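Local structure of putative periplasmic or exported protein (Salmonella enterica subsp. enterica serovar Typhimurium, 4GQZ) at residues B[10-15]-B[49-54]; B[65-70]-B[79-84]; B[97-102]-B[106-111]. The protein probably binds copper in the periplasm and contributes to copper resistance, forming a V-shaped dimer. All blocks are in the same frame, centred on the assembly; numbering follows the deposited sequence.

Contact 1 of 3, residues B[10-15]-B[49-54]; sequences LAQHGL and LSDGEQ
With CG of Q12 wedged between its backbone N and carbonyl carbon (chi1 68°) and the chain extended beyond it, the amide reaches outward from the end of helix 5-12 to meet D51. The D51 carboxylate swings anti to its own N, which carries OD2 across to the helix. There Q12 NE2 donates to D51 OD2 over 3.0 Å. The donor arrives nearly in line with the C-O bond of the carboxylate, but OD2 lies somewhat out of the amide plane and the N-H...O angle is only 130°, so the bond is well bent. It sits at an exposed margin, where solvent probably competes for both groups.

The same oxygen also comes up to the edge of the H13 imidazole, in the plane of the ring, with D51 OD2 3.9 Å from H13 CE1. Ring and carboxylate planes are turned 70° apart. H13 ND1 is engaged by F9 O one turn back in the helix, a bond that fixes the ring's rotation and leaves its CE1 corner directed at D51; the nearby carboxylate may slightly favour a protonated imidazole.

Below these polar groups the contact becomes apolar: L10 CD1 and L49 CD1 meet at 4.2 Å, both side chains buried. L10 also packs on T57 of the second subunit. L49 faces inward from strand 46-50 onto F9 of helix 5-12, I27 of helix 20-28 and A40 of the adjacent strand 39-42, and thus touches both helices from the sheet; L15, just past the first helix, packs on I23 and I27 of the second.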
ATOM      1  N   LEU B  10       7.573 -11.516   9.726  1.00 24.76           N
ATOM      2  CA  LEU B  10       6.398 -11.604   8.856  1.00 26.41           C
ATOM      3  C   LEU B  10       5.944 -13.057   8.656  1.00 27.80           C
ATOM      4  O   LEU B  10       4.770 -13.383   8.821  1.00 29.42           O
ATOM      5  CB  LEU B  10       6.678 -10.924   7.509  1.00 27.31           C
ATOM      6  CG  LEU B  10       6.264  -9.462   7.361  1.00 27.25           C
ATOM      7  CD1 LEU B  10       6.763  -8.645   8.502  1.00 27.51           C
ATOM      8  CD2 LEU B  10       6.768  -8.878   6.076  1.00 22.45           C
ATOM      9  N   ALA B  11       6.895 -13.929   8.337  1.00 28.49           N
ATOM     10  CA  ALA B  11       6.606 -15.335   8.076  1.00 28.04           C
ATOM     11  C   ALA B  11       6.008 -16.066   9.279  1.00 31.53           C
ATOM     12  O   ALA B  11       5.140 -16.923   9.116  1.00 34.49           O
ATOM     13  CB  ALA B  11       7.861 -16.040   7.592  1.00 30.27           C
ATOM     14  N   GLN B  12       6.467 -15.729  10.482  1.00 30.84           N
ATOM     15  CA  GLN B  12       6.090 -16.477  11.683  1.00 32.51           C
ATOM     16  C   GLN B  12       4.795 -15.994  12.333  1.00 34.11           C
ATOM     17  O   GLN B  12       4.261 -16.659  13.225  1.00 33.80           O
ATOM     18  CB  GLN B  12       7.221 -16.434  12.721  1.00 33.00           C
ATOM     19  CG  GLN B  12       7.457 -15.044  13.311  1.00 34.22           C
ATOM     20  CD  GLN B  12       8.270 -15.062  14.603  1.00 39.15           C
ATOM     21  OE1 GLN B  12       8.499 -16.120  15.201  1.00 42.92           O
ATOM     22  NE2 GLN B  12       8.706 -13.877  15.041  1.00 38.73           N
ATOM     23  N   HIS B  13       4.301 -14.834  11.910  1.00 31.17           N
ATOM     24  CA  HIS B  13       3.086 -14.290  12.501  1.00 32.13           C
ATOM     25  C   HIS B  13       1.903 -14.323  11.550  1.00 32.84           C
ATOM     26  O   HIS B  13       0.862 -13.730  11.833  1.00 35.86           O
ATOM     27  CB  HIS B  13       3.320 -12.874  13.026  1.00 30.67           C
ATOM     28  CG  HIS B  13       4.124 -12.833  14.285  1.00 30.80           C
ATOM     29  ND1 HIS B  13       5.456 -12.479  14.312  1.00 29.99           N
ATOM     30  CD2 HIS B  13       3.790 -13.136  15.561  1.00 32.00           C
ATOM     31  CE1 HIS B  13       5.903 -12.556  15.553  1.00 31.28           C
ATOM     32  NE2 HIS B  13       4.911 -12.949  16.330  1.00 32.13           N
ATOM     33  N   GLY B  14       2.069 -15.013  10.422  1.00 32.24           N
ATOM     34  CA  GLY B  14       0.988 -15.185   9.464  1.00 35.33           C
ATOM     35  C   GLY B  14       0.834 -14.076   8.435  1.00 33.84           C
ATOM     36  O   GLY B  14      -0.176 -14.011   7.734  1.00 36.82           O
ATOM     37  N   LEU B  15       1.854 -13.234   8.303  1.00 32.39           N
ATOM     38  CA  LEU B  15       1.712 -11.978   7.564  1.00 30.91           C
ATOM     39  C   LEU B  15       2.410 -11.916   6.199  1.00 31.04           C
ATOM     40  O   LEU B  15       2.216 -10.962   5.447  1.00 30.68           O
ATOM     41  CB  LEU B  15       2.163 -10.815   8.455  1.00 29.20           C
ATOM     42  CG  LEU B  15       1.537 -10.831   9.854  1.00 30.77           C
ATOM     43  CD1 LEU B  15       2.086  -9.711  10.738  1.00 29.14           C
ATOM     44  CD2 LEU B  15       0.016 -10.768   9.776  1.00 28.47           C
ATOM     45  N   LEU B  49       6.028  -2.811  13.853  1.00 19.81           N
ATOM     46  CA  LEU B  49       5.844  -4.121  14.463  1.00 21.66           C
ATOM     47  C   LEU B  49       7.030  -4.445  15.344  1.00 21.54           C
ATOM     48  O   LEU B  49       8.162  -4.078  15.028  1.00 21.20           O
ATOM     49  CB  LEU B  49       5.715  -5.208  13.396  1.00 20.83           C
ATOM     50  CG  LEU B  49       4.586  -5.097  12.374  1.00 20.79           C
ATOM     51  CD1 LEU B  49       4.824  -6.071  11.197  1.00 22.75           C
ATOM     52  CD2 LEU B  49       3.260  -5.358  13.038  1.00 20.53           C
ATOM     53  N   SER B  50       6.766  -5.145  16.446  1.00 23.40           N
ATOM     54  CA  SER B  50       7.845  -5.566  17.335  1.00 25.88           C
ATOM     55  C   SER B  50       7.563  -6.881  18.068  1.00 29.25           C
ATOM     56  O   SER B  50       6.422  -7.162  18.445  1.00 27.31           O
ATOM     57  CB  SER B  50       8.191  -4.452  18.320  1.00 28.30           C
ATOM     58  OG  SER B  50       9.414  -4.746  18.986  1.00 31.69           O
ATOM     59  N   ASP B  51       8.627  -7.665  18.263  1.00 30.08           N
ATOM     60  CA  ASP B  51       8.594  -8.966  18.938  1.00 34.36           C
ATOM     61  C   ASP B  51       9.223  -8.797  20.317  1.00 35.13           C
ATOM     62  O   ASP B  51       9.135  -9.671  21.183  1.00 38.62           O
ATOM     63  CB  ASP B  51       9.430  -9.979  18.124  1.00 35.39           C
ATOM     64  CG  ASP B  51       9.072 -11.434  18.426  1.00 39.86           C
ATOM     65  OD1 ASP B  51       8.638 -11.730  19.563  1.00 45.49           O
ATOM     66  OD2 ASP B  51       9.234 -12.285  17.518  1.00 40.22           O
ATOM     67  N   GLY B  52       9.863  -7.656  20.513  1.00 33.88           N
ATOM     68  CA  GLY B  52      10.621  -7.400  21.720  1.00 36.62           C
ATOM     69  C   GLY B  52      11.112  -5.976  21.650  1.00 36.06           C
ATOM     70  O   GLY B  52      10.333  -5.076  21.334  1.00 35.82           O
ATOM     71  N   GLU B  53      12.398  -5.762  21.920  1.00 36.91           N
ATOM     72  CA  GLU B  53      12.956  -4.411  21.863  1.00 39.51           C
ATOM     73  C   GLU B  53      13.012  -3.868  20.432  1.00 37.23           C
ATOM     74  O   GLU B  53      12.922  -2.651  20.213  1.00 36.30           O
ATOM     75  CB  GLU B  53      14.353  -4.390  22.483  1.00 42.20           C
ATOM     76  CG  GLU B  53      14.916  -2.992  22.768  1.00 43.69           C
ATOM     77  CD  GLU B  53      16.162  -3.058  23.627  1.00 46.03           C
ATOM     78  OE1 GLU B  53      16.950  -2.089  23.641  1.00 47.91           O
ATOM     79  OE2 GLU B  53      16.358  -4.100  24.290  1.00 48.76           O
ATOM     80  N   GLN B  54      13.137  -4.789  19.474  1.00 35.81           N
ATOM     81  CA  GLN B  54      13.438  -4.481  18.073  1.00 33.51           C
ATOM     82  C   GLN B  54      12.196  -4.183  17.227  1.00 29.70           C
ATOM     83  O   GLN B  54      11.216  -4.923  17.277  1.00 27.19           O
ATOM     84  CB  GLN B  54      14.193  -5.665  17.474  1.00 32.33           C
ATOM     85  CG  GLN B  54      14.736  -5.438  16.095  1.00 32.16           C
ATOM     86  CD  GLN B  54      15.967  -6.279  15.814  1.00 34.66           C
ATOM     87  OE1 GLN B  54      15.868  -7.407  15.318  1.00 36.89           O
ATOM     88  NE2 GLN B  54      17.140  -5.732  16.128  1.00 34.85           N
TER

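Contact 2 of 3, residues B[65-70]-B[79-84]; sequences YLSFAP and FNHSLS
S67 stands over one face of the H81 imidazole, and this meeting of a serine with the face of a ring forms the centre of the contact. S67 CB lies 3.9 Å from the H81 ring centroid and 28° off the ring normal, a CH-pi contact directed mainly at the CG-CD2 side, with S67 CB 3.5 Å from H81 CD2. The hydroxyl is displaced toward the rim of the same face; S67 OG is 3.4 Å from H81 NE2, but it approaches from above the ring. The opposite face of the imidazole has the backbone N of L83 over its rim, so the ring is held between its own chain and strand 63-68. Its CG is anti to the backbone N (chi1 179°), extending the imidazole from the chain toward S67.

The two segments come from different sheets. Strand 63-68 is the middle strand of a three-stranded mixed sheet, between 120-125 and 154-155, whereas the short, weakly bonded strand 81-82 edges a four-stranded antiparallel sheet beside 39-42. Side chains, not backbone bonds, therefore bridge them. Segment 79-84 begins directly after C78, which is known to form a disulfide with C154 in this protein.

D28, at the end of helix 20-28, draws the polar groups together: its OD2 is hydrogen-bonded to both Y65 OH and S67 OG, and its OD1 to H81 NE2. This shared carboxylate fixes the imidazole's rotation beneath S67 and gives a partner to one polar atom in each of three buried side chains. Farther along, L83 CD2 approaches the Y65 ring obliquely, 4.2 Å from Y65 CE2. Y65 also meets the ring of W123, while F119 packs against both S67 and the H81 ring.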
ATOM      1  N   TYR B  65      -5.098   4.903   6.863  1.00 13.91           N
ATOM      2  CA  TYR B  65      -5.915   4.082   7.749  1.00 14.65           C
ATOM      3  C   TYR B  65      -6.328   4.849   8.986  1.00 17.00           C
ATOM      4  O   TYR B  65      -5.488   5.252   9.796  1.00 16.19           O
ATOM      5  CB  TYR B  65      -5.142   2.854   8.192  1.00 15.35           C
ATOM      6  CG  TYR B  65      -5.964   1.784   8.899  1.00 16.67           C
ATOM      7  CD1 TYR B  65      -6.873   1.011   8.198  1.00 15.79           C
ATOM      8  CD2 TYR B  65      -5.771   1.501  10.252  1.00 16.28           C
ATOM      9  CE1 TYR B  65      -7.597  -0.001   8.820  1.00 18.03           C
ATOM     10  CE2 TYR B  65      -6.494   0.483  10.889  1.00 16.93           C
ATOM     11  CZ  TYR B  65      -7.404  -0.257  10.153  1.00 16.49           C
ATOM     12  OH  TYR B  65      -8.137  -1.261  10.741  1.00 17.18           O
ATOM     13  N   LEU B  66      -7.631   5.034   9.133  1.00 14.73           N
ATOM     14  CA  LEU B  66      -8.182   5.592  10.349  1.00 15.74           C
ATOM     15  C   LEU B  66      -8.933   4.508  11.127  1.00 17.15           C
ATOM     16  O   LEU B  66      -9.848   3.864  10.595  1.00 16.06           O
ATOM     17  CB  LEU B  66      -9.119   6.732   9.982  1.00 16.79           C
ATOM     18  CG  LEU B  66      -9.835   7.398  11.152  1.00 19.32           C
ATOM     19  CD1 LEU B  66      -8.834   8.058  12.107  1.00 18.39           C
ATOM     20  CD2 LEU B  66     -10.860   8.393  10.608  1.00 19.17           C
ATOM     21  N   SER B  67      -8.568   4.302  12.391  1.00 17.27           N
ATOM     22  CA  SER B  67      -9.297   3.329  13.217  1.00 16.76           C
ATOM     23  C   SER B  67      -9.998   4.065  14.355  1.00 18.73           C
ATOM     24  O   SER B  67      -9.374   4.831  15.084  1.00 19.27           O
ATOM     25  CB  SER B  67      -8.351   2.222  13.729  1.00 18.99           C
ATOM     26  OG  SER B  67      -9.069   1.115  14.279  1.00 17.62           O
ATOM     27  N   PHE B  68     -11.306   3.873  14.490  1.00 16.23           N
ATOM     28  CA  PHE B  68     -12.041   4.613  15.503  1.00 16.37           C
ATOM     29  C   PHE B  68     -12.884   3.704  16.394  1.00 17.49           C
ATOM     30  O   PHE B  68     -13.276   2.596  15.994  1.00 17.34           O
ATOM     31  CB  PHE B  68     -12.914   5.680  14.820  1.00 17.17           C
ATOM     32  CG  PHE B  68     -13.872   5.124  13.810  1.00 17.70           C
ATOM     33  CD1 PHE B  68     -13.484   4.947  12.491  1.00 18.13           C
ATOM     34  CD2 PHE B  68     -15.174   4.808  14.174  1.00 19.62           C
ATOM     35  CE1 PHE B  68     -14.371   4.443  11.548  1.00 18.68           C
ATOM     36  CE2 PHE B  68     -16.065   4.305  13.243  1.00 20.88           C
ATOM     37  CZ  PHE B  68     -15.658   4.121  11.920  1.00 19.64           C
ATOM     38  N   ALA B  69     -13.185   4.179  17.600  1.00 16.16           N
ATOM     39  CA  ALA B  69     -13.896   3.359  18.563  1.00 16.30           C
ATOM     40  C   ALA B  69     -14.989   4.198  19.184  1.00 17.19           C
ATOM     41  O   ALA B  69     -14.709   5.073  19.992  1.00 18.44           O
ATOM     42  CB  ALA B  69     -12.941   2.853  19.641  1.00 18.09           C
ATOM     43  N   PRO B  70     -16.242   3.974  18.771  1.00 17.67           N
ATOM     44  CA  PRO B  70     -17.316   4.755  19.398  1.00 18.51           C
ATOM     45  C   PRO B  70     -17.484   4.346  20.857  1.00 18.00           C
ATOM     46  O   PRO B  70     -17.078   3.242  21.238  1.00 17.12           O
ATOM     47  CB  PRO B  70     -18.553   4.359  18.591  1.00 19.84           C
ATOM     48  CG  PRO B  70     -17.999   3.944  17.221  1.00 19.37           C
ATOM     49  CD  PRO B  70     -16.705   3.220  17.590  1.00 19.27           C
ATOM     50  N   PHE B  79      -3.438   8.788  19.930  1.00 30.66           N
ATOM     51  CA  PHE B  79      -3.002   9.507  18.738  1.00 28.33           C
ATOM     52  C   PHE B  79      -2.743   8.534  17.583  1.00 28.55           C
ATOM     53  O   PHE B  79      -3.449   8.550  16.567  1.00 27.60           O
ATOM     54  CB  PHE B  79      -1.784  10.401  18.992  1.00 28.70           C
ATOM     55  CG  PHE B  79      -1.482  11.326  17.845  1.00 32.66           C
ATOM     56  CD1 PHE B  79      -2.291  12.436  17.602  1.00 33.54           C
ATOM     57  CD2 PHE B  79      -0.423  11.072  16.982  1.00 32.31           C
ATOM     58  CE1 PHE B  79      -2.035  13.282  16.531  1.00 32.76           C
ATOM     59  CE2 PHE B  79      -0.163  11.915  15.906  1.00 31.65           C
ATOM     60  CZ  PHE B  79      -0.969  13.018  15.682  1.00 32.72           C
ATOM     61  N   ASN B  80      -1.741   7.680  17.745  1.00 26.83           N
ATOM     62  CA  ASN B  80      -1.542   6.585  16.804  1.00 26.29           C
ATOM     63  C   ASN B  80      -2.158   5.298  17.348  1.00 24.79           C
ATOM     64  O   ASN B  80      -1.900   4.910  18.483  1.00 24.23           O
ATOM     65  CB  ASN B  80      -0.056   6.417  16.474  1.00 23.96           C
ATOM     66  CG  ASN B  80       0.436   7.478  15.508  1.00 25.99           C
ATOM     67  OD1 ASN B  80      -0.326   7.955  14.658  1.00 27.62           O
ATOM     68  ND2 ASN B  80       1.694   7.871  15.640  1.00 29.08           N
ATOM     69  N   HIS B  81      -2.977   4.647  16.535  1.00 20.36           N
ATOM     70  CA  HIS B  81      -3.721   3.470  16.982  1.00 20.79           C
ATOM     71  C   HIS B  81      -2.823   2.282  17.307  1.00 22.06           C
ATOM     72  O   HIS B  81      -1.960   1.917  16.520  1.00 20.10           O
ATOM     73  CB  HIS B  81      -4.742   3.057  15.917  1.00 19.50           C
ATOM     74  CG  HIS B  81      -5.543   1.848  16.284  1.00 17.60           C
ATOM     75  ND1 HIS B  81      -6.167   1.709  17.503  1.00 18.97           N
ATOM     76  CD2 HIS B  81      -5.837   0.726  15.582  1.00 18.15           C
ATOM     77  CE1 HIS B  81      -6.808   0.552  17.542  1.00 19.43           C
ATOM     78  NE2 HIS B  81      -6.622  -0.063  16.387  1.00 19.07           N
ATOM     79  N   SER B  82      -3.049   1.675  18.465  1.00 19.73           N
ATOM     80  CA  SER B  82      -2.374   0.431  18.812  1.00 20.15           C
ATOM     81  C   SER B  82      -3.234  -0.746  18.369  1.00 20.41           C
ATOM     82  O   SER B  82      -4.297  -0.991  18.940  1.00 22.78           O
ATOM     83  CB  SER B  82      -2.144   0.352  20.321  1.00 22.23           C
ATOM     84  OG  SER B  82      -1.591  -0.909  20.659  1.00 23.72           O
ATOM     85  N   LEU B  83      -2.775  -1.481  17.359  1.00 20.02           N
ATOM     86  CA  LEU B  83      -3.548  -2.590  16.815  1.00 21.12           C
ATOM     87  C   LEU B  83      -3.487  -3.799  17.744  1.00 20.72           C
ATOM     88  O   LEU B  83      -4.292  -4.729  17.628  1.00 22.73           O
ATOM     89  CB  LEU B  83      -3.004  -2.972  15.434  1.00 19.90           C
ATOM     90  CG  LEU B  83      -2.970  -1.864  14.381  1.00 19.52           C
ATOM     91  CD1 LEU B  83      -1.859  -2.125  13.399  1.00 22.68           C
ATOM     92  CD2 LEU B  83      -4.272  -1.794  13.638  1.00 20.61           C
ATOM     93  N   SER B  84      -2.540  -3.771  18.678  1.00 20.62           N
ATOM     94  CA  SER B  84      -2.241  -4.939  19.487  1.00 23.12           C
ATOM     95  C   SER B  84      -2.563  -4.772  20.966  1.00 24.99           C
ATOM     96  O   SER B  84      -2.646  -5.767  21.688  1.00 24.77           O
ATOM     97  CB  SER B  84      -0.764  -5.253  19.373  1.00 23.69           C
ATOM     98  OG  SER B  84      -0.020  -4.147  19.843  1.00 25.04           O
TER

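Contact 3 of 3, residues B[97-102]-B[106-111]; sequences VKVTDS and VIVQKE
V99 and V108 meet through their branch points, CB to CB at 3.8 Å, with the two side chains set at a slant on one face of a beta hairpin. V97 joins them there, its CG1 4.2 Å from V108 CG1, and the CB of I107 lies 4.1 Å from V99 CG1. On the other face, K98 and Q109 run side by side, the bent Q109 chain bringing OE1 within 3.9 Å of K98 CB, while T100 and V106 touch through their CG2 methyls, each anti to its own carbonyl carbon and so turned to the other.

Strands 97-101 and 106-109 run antiparallel at 175°. The hydrogen-bonded pairs are V97 with K110 and V99 with V108; between them K98 and Q109 form a non-hydrogen-bonded pair, with alpha-carbon hydrogens directed at V108 O and V97 O. A classic beta bulge then shifts the register by one: I107 and V108 both face V99, and V99 O accepts from both, at 2.7 Å from I107 N and 3.2 Å from V108 N.

Outside the hairpin, L124 of strand 120-125 packs on V99, I107 and V108, and L132 of strand 129-136 on V97 and V99, which buries the valine face. Strand 129-136 also pairs with the far edge of 94-101, through backbone bonds between K98 and E133 and between T100 and T131. At the hairpin's end D101 OD1 accepts from the backbone N of A105, closing the turn.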
ATOM      1  N   VAL B  97     -21.772   3.846   9.346  1.00 23.01           N
ATOM      2  CA  VAL B  97     -20.584   4.688   9.248  1.00 22.15           C
ATOM      3  C   VAL B  97     -20.646   5.549   7.989  1.00 23.12           C
ATOM      4  O   VAL B  97     -20.840   5.025   6.887  1.00 24.07           O
ATOM      5  CB  VAL B  97     -19.306   3.816   9.211  1.00 22.44           C
ATOM      6  CG1 VAL B  97     -18.047   4.680   9.013  1.00 21.42           C
ATOM      7  CG2 VAL B  97     -19.192   2.960  10.494  1.00 24.02           C
ATOM      8  N   LYS B  98     -20.498   6.863   8.147  1.00 20.25           N
ATOM      9  CA  LYS B  98     -20.456   7.748   6.985  1.00 21.46           C
ATOM     10  C   LYS B  98     -19.254   8.667   7.030  1.00 21.11           C
ATOM     11  O   LYS B  98     -19.028   9.350   8.028  1.00 20.58           O
ATOM     12  CB  LYS B  98     -21.728   8.597   6.871  1.00 23.16           C
ATOM     13  CG  LYS B  98     -21.736   9.465   5.610  1.00 22.92           C
ATOM     14  CD  LYS B  98     -23.093  10.137   5.353  1.00 27.83           C
ATOM     15  CE  LYS B  98     -23.431  11.154   6.420  1.00 27.25           C
ATOM     16  NZ  LYS B  98     -24.804  11.690   6.211  1.00 30.92           N
ATOM     17  N   VAL B  99     -18.477   8.688   5.954  1.00 18.97           N
ATOM     18  CA  VAL B  99     -17.386   9.643   5.855  1.00 19.94           C
ATOM     19  C   VAL B  99     -17.616  10.539   4.653  1.00 20.73           C
ATOM     20  O   VAL B  99     -17.818  10.045   3.538  1.00 20.03           O
ATOM     21  CB  VAL B  99     -16.029   8.953   5.718  1.00 20.81           C
ATOM     22  CG1 VAL B  99     -14.942   9.987   5.394  1.00 20.60           C
ATOM     23  CG2 VAL B  99     -15.693   8.215   6.997  1.00 18.92           C
ATOM     24  N   THR B 100     -17.592  11.849   4.886  1.00 20.54           N
ATOM     25  CA  THR B 100     -17.847  12.830   3.841  1.00 21.68           C
ATOM     26  C   THR B 100     -16.687  13.818   3.783  1.00 23.72           C
ATOM     27  O   THR B 100     -16.200  14.251   4.821  1.00 23.69           O
ATOM     28  CB  THR B 100     -19.186  13.593   4.099  1.00 23.32           C
ATOM     29  OG1 THR B 100     -19.148  14.235   5.381  1.00 27.62           O
ATOM     30  CG2 THR B 100     -20.355  12.638   4.090  1.00 22.16           C
ATOM     31  N   ASP B 101     -16.236  14.188   2.586  1.00 23.44           N
ATOM     32  CA  ASP B 101     -15.093  15.108   2.495  1.00 23.28           C
ATOM     33  C   ASP B 101     -15.517  16.583   2.534  1.00 25.64           C
ATOM     34  O   ASP B 101     -16.709  16.884   2.618  1.00 25.81           O
ATOM     35  CB  ASP B 101     -14.176  14.783   1.303  1.00 25.05           C
ATOM     36  CG  ASP B 101     -14.801  15.091  -0.067  1.00 28.89           C
ATOM     37  OD1 ASP B 101     -15.820  15.808  -0.151  1.00 27.53           O
ATOM     38  OD2 ASP B 101     -14.237  14.611  -1.083  1.00 29.86           O
ATOM     39  N   SER B 102     -14.547  17.496   2.471  1.00 26.23           N
ATOM     40  CA  SER B 102     -14.832  18.923   2.631  1.00 28.16           C
ATOM     41  C   SER B 102     -15.683  19.512   1.501  1.00 29.37           C
ATOM     42  O   SER B 102     -16.282  20.572   1.674  1.00 31.74           O
ATOM     43  CB  SER B 102     -13.540  19.722   2.768  1.00 26.71           C
ATOM     44  OG  SER B 102     -12.760  19.593   1.601  1.00 29.19           O
ATOM     45  N   VAL B 106     -19.400  11.798  -0.580  1.00 24.00           N
ATOM     46  CA  VAL B 106     -19.460  10.676   0.361  1.00 22.49           C
ATOM     47  C   VAL B 106     -18.391   9.647   0.018  1.00 22.94           C
ATOM     48  O   VAL B 106     -18.396   9.076  -1.070  1.00 24.13           O
ATOM     49  CB  VAL B 106     -20.858  10.021   0.366  1.00 25.14           C
ATOM     50  CG1 VAL B 106     -20.860   8.741   1.210  1.00 25.09           C
ATOM     51  CG2 VAL B 106     -21.874  10.994   0.893  1.00 24.39           C
ATOM     52  N   ILE B 107     -17.454   9.425   0.940  1.00 21.59           N
ATOM     53  CA  ILE B 107     -16.349   8.506   0.701  1.00 22.83           C
ATOM     54  C   ILE B 107     -16.715   7.134   1.240  1.00 24.07           C
ATOM     55  O   ILE B 107     -16.388   6.096   0.659  1.00 22.54           O
ATOM     56  CB  ILE B 107     -15.058   8.960   1.426  1.00 22.94           C
ATOM     57  CG1 ILE B 107     -14.711  10.414   1.094  1.00 25.78           C
ATOM     58  CG2 ILE B 107     -13.907   8.041   1.069  1.00 23.36           C
ATOM     59  CD1 ILE B 107     -14.584  10.702  -0.400  1.00 24.01           C
ATOM     60  N   VAL B 108     -17.371   7.144   2.389  1.00 21.83           N
ATOM     61  CA  VAL B 108     -17.792   5.910   3.026  1.00 23.35           C
ATOM     62  C   VAL B 108     -19.226   6.064   3.477  1.00 21.81           C
ATOM     63  O   VAL B 108     -19.589   7.069   4.073  1.00 22.08           O
ATOM     64  CB  VAL B 108     -16.908   5.564   4.252  1.00 21.87           C
ATOM     65  CG1 VAL B 108     -17.371   4.261   4.884  1.00 23.98           C
ATOM     66  CG2 VAL B 108     -15.460   5.444   3.852  1.00 24.26           C
ATOM     67  N   GLN B 109     -20.049   5.073   3.169  1.00 24.38           N
ATOM     68  CA  GLN B 109     -21.396   5.026   3.702  1.00 26.31           C
ATOM     69  C   GLN B 109     -21.838   3.580   3.747  1.00 30.02           C
ATOM     70  O   GLN B 109     -22.191   3.008   2.711  1.00 32.43           O
ATOM     71  CB  GLN B 109     -22.354   5.819   2.829  1.00 28.29           C
ATOM     72  CG  GLN B 109     -23.812   5.431   3.042  1.00 31.97           C
ATOM     73  CD  GLN B 109     -24.534   6.385   3.938  1.00 31.83           C
ATOM     74  OE1 GLN B 109     -24.393   6.333   5.162  1.00 35.91           O
ATOM     75  NE2 GLN B 109     -25.331   7.268   3.342  1.00 35.02           N
ATOM     76  N   LYS B 110     -21.791   2.974   4.931  1.00 28.01           N
ATOM     77  CA  LYS B 110     -22.251   1.593   5.070  1.00 30.73           C
ATOM     78  C   LYS B 110     -22.363   1.103   6.505  1.00 29.96           C
ATOM     79  O   LYS B 110     -21.845   1.724   7.435  1.00 27.12           O
ATOM     80  CB  LYS B 110     -21.368   0.631   4.274  1.00 30.91           C
ATOM     81  CG  LYS B 110     -19.909   0.587   4.679  1.00 30.50           C
ATOM     82  CD  LYS B 110     -19.183  -0.396   3.765  1.00 34.28           C
ATOM     83  CE  LYS B 110     -17.741  -0.617   4.186  1.00 36.78           C
ATOM     84  NZ  LYS B 110     -16.856   0.549   3.902  1.00 39.10           N
ATOM     85  N   GLU B 111     -23.052  -0.026   6.660  1.00 32.21           N
ATOM     86  CA  GLU B 111     -23.115  -0.736   7.929  1.00 31.16           C
ATOM     87  C   GLU B 111     -21.792  -1.451   8.162  1.00 30.92           C
ATOM     88  O   GLU B 111     -21.353  -2.240   7.324  1.00 31.68           O
ATOM     89  CB  GLU B 111     -24.247  -1.771   7.904  1.00 33.76           C
ATOM     90  CG  GLU B 111     -25.531  -1.302   7.221  1.00 34.32           C
ATOM     91  CD  GLU B 111     -26.085  -0.023   7.821  1.00 37.06           C
ATOM     92  OE1 GLU B 111     -25.859   0.217   9.032  1.00 38.98           O
ATOM     93  OE2 GLU B 111     -26.738   0.753   7.076  1.00 41.18           O
TER

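How the contacts relate
The three contacts follow one another along the chain, each closing before the next opens. Contact 2 lies about 4 Å from the chain's centre; it is about 19 Å from contact 1 and about 18 Å from contact 3, centre to centre. Contacts 1 and 3, 33 Å apart between centres, fall on opposite sides of the chain's centre. Contacts 1 and 2 reach the same four-stranded sheet, through strands 46-50 and 81-82, without touching. Contact 2 is thus a buried junction between that sheet and the three-stranded one, and F68 carries the packing on to the hairpin of contact 3, its CZ 3.8 Å from V97 CG1. Of the three, contact 1 alone meets the second subunit.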